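Local coordinates for VirX1 (Cyanophage Syn10, PDB 6QGM), which iodinates diverse substrates as a viral halogenase of the tryptophan halogenase family, probably using flavin, at residues Ser78-Asn83 and His268-Cys273. Residues are numbered along the deposited sequence; the frame is centred on the assembly and turned at random.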
# COMPACT_ATOMS: atom_id res chain seq x y z
N SER B 78 3.11 16.92 28.22
CA SER B 78 4.01 17.10 27.06
C SER B 78 5.36 16.42 27.30
O SER B 78 5.75 16.27 28.47
CB SER B 78 4.19 18.58 26.78
OG SER B 78 4.94 18.78 25.58
N ILE B 79 6.03 16.02 26.22
CA ILE B 79 7.50 15.77 26.20
C ILE B 79 8.17 17.05 25.70
O ILE B 79 7.81 17.52 24.61
CB ILE B 79 7.89 14.57 25.32
CG1 ILE B 79 7.05 13.33 25.62
CG2 ILE B 79 9.37 14.28 25.48
CD1 ILE B 79 7.37 12.15 24.73
N ARG B 80 9.12 17.57 26.47
CA ARG B 80 9.89 18.79 26.14
C ARG B 80 11.27 18.36 25.62
O ARG B 80 11.88 17.48 26.24
CB ARG B 80 9.97 19.67 27.38
CG ARG B 80 10.97 20.81 27.26
CD ARG B 80 10.81 21.77 28.40
NE ARG B 80 9.48 22.35 28.35
CZ ARG B 80 8.81 22.84 29.39
NH1 ARG B 80 9.35 22.85 30.58
NH2 ARG B 80 7.60 23.32 29.21
N PHE B 81 11.73 18.97 24.53
CA PHE B 81 13.06 18.72 23.92
C PHE B 81 13.90 20.00 24.03
O PHE B 81 13.74 20.93 23.22
CB PHE B 81 12.90 18.24 22.48
CG PHE B 81 12.16 16.93 22.37
CD1 PHE B 81 12.80 15.73 22.66
CD2 PHE B 81 10.82 16.89 22.01
CE1 PHE B 81 12.11 14.52 22.58
CE2 PHE B 81 10.13 15.69 21.92
CZ PHE B 81 10.78 14.50 22.21
N THR B 82 14.76 20.01 25.05
CA THR B 82 15.82 21.04 25.25
C THR B 82 17.10 20.56 24.56
O THR B 82 17.43 19.38 24.70
CB THR B 82 16.03 21.34 26.74
OG1 THR B 82 14.74 21.65 27.30
CG2 THR B 82 17.03 22.44 26.99
N ASN B 83 17.73 21.45 23.79
CA ASN B 83 19.13 21.33 23.28
C ASN B 83 19.21 20.38 22.07
O ASN B 83 20.33 20.08 21.67
CB ASN B 83 20.08 20.90 24.40
CG ASN B 83 21.43 21.57 24.32
OD1 ASN B 83 21.53 22.75 24.04
ND2 ASN B 83 22.49 20.83 24.58
N HIS B 268 7.63 19.80 37.22
CA HIS B 268 7.07 20.18 35.91
C HIS B 268 6.03 19.15 35.44
O HIS B 268 6.21 17.94 35.63
CB HIS B 268 8.18 20.43 34.89
CG HIS B 268 8.92 21.69 35.18
ND1 HIS B 268 10.19 21.92 34.74
CD2 HIS B 268 8.58 22.78 35.90
CE1 HIS B 268 10.60 23.10 35.16
NE2 HIS B 268 9.63 23.64 35.87
N ASN B 269 4.93 19.72 34.95
CA ASN B 269 3.96 19.23 33.95
C ASN B 269 4.55 18.36 32.80
O ASN B 269 3.73 17.93 31.97
CB ASN B 269 3.37 20.47 33.29
CG ASN B 269 1.87 20.43 33.21
OD1 ASN B 269 1.25 19.42 33.53
ND2 ASN B 269 1.28 21.55 32.81
N VAL B 270 5.87 18.19 32.67
CA VAL B 270 6.49 17.58 31.45
C VAL B 270 7.68 16.66 31.80
O VAL B 270 8.33 16.88 32.83
CB VAL B 270 6.94 18.65 30.44
CG1 VAL B 270 5.83 19.63 30.10
CG2 VAL B 270 8.19 19.38 30.90
N THR B 271 7.95 15.69 30.92
CA THR B 271 9.24 14.96 30.81
C THR B 271 10.16 15.78 29.89
O THR B 271 9.82 15.93 28.71
CB THR B 271 9.06 13.53 30.29
OG1 THR B 271 8.07 12.83 31.05
CG2 THR B 271 10.33 12.72 30.38
N ASP B 272 11.24 16.35 30.44
CA ASP B 272 12.27 17.08 29.66
C ASP B 272 13.32 16.08 29.17
O ASP B 272 13.74 15.22 29.96
CB ASP B 272 12.95 18.21 30.44
CG ASP B 272 13.92 19.05 29.61
OD1 ASP B 272 13.61 19.32 28.44
OD2 ASP B 272 14.97 19.43 30.16
N CYS B 273 13.71 16.22 27.91
CA CYS B 273 14.78 15.44 27.24
C CYS B 273 15.83 16.44 26.77
O CYS B 273 15.56 17.21 25.86
CB CYS B 273 14.19 14.64 26.09
SG CYS B 273 12.78 13.61 26.62
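With CG anti to the backbone N (chi1 168°) and a bend at chi3 (-62°), R80 carries its guanidinium back over V270, whose methyl CG2 lies over one face, 3.7 Å from R80 NH1; branching suits V270, since CG1 meets S78 CB. D272, also with CG anti to N (chi1 -175°), brings OD1 to 2.8 Å from T82 OG1, a short hydroxyl donor well matched to a carboxylate, which gives it a hydrogen bond on the syn lone pair. D272 OD1 also lies 3.3 Å from R80 CG, but guanidinium and carboxylate do not meet; the long arginine passes D272 and V270 so that NE reaches a salt bridge with E93 on strand 91-95. On the face of I79, F81 and C273, the small C273 lies across from F81, its CB against ring atom CD1, its SG 3.7 Å from I79 CG2 and oblique to the ring, a sulfur-aromatic contact. The backbones join most firmly where R80 N donates to T271 O (2.9 Å) and R80 O accepts from C273 N (2.8 Å). These strands form the one parallel pair within a mixed seven-stranded sheet. Strand 91-95 flanks 78-82, strand 279-285 flanks 270-275, and helix 137-143 packs on S78 and V270 through A141.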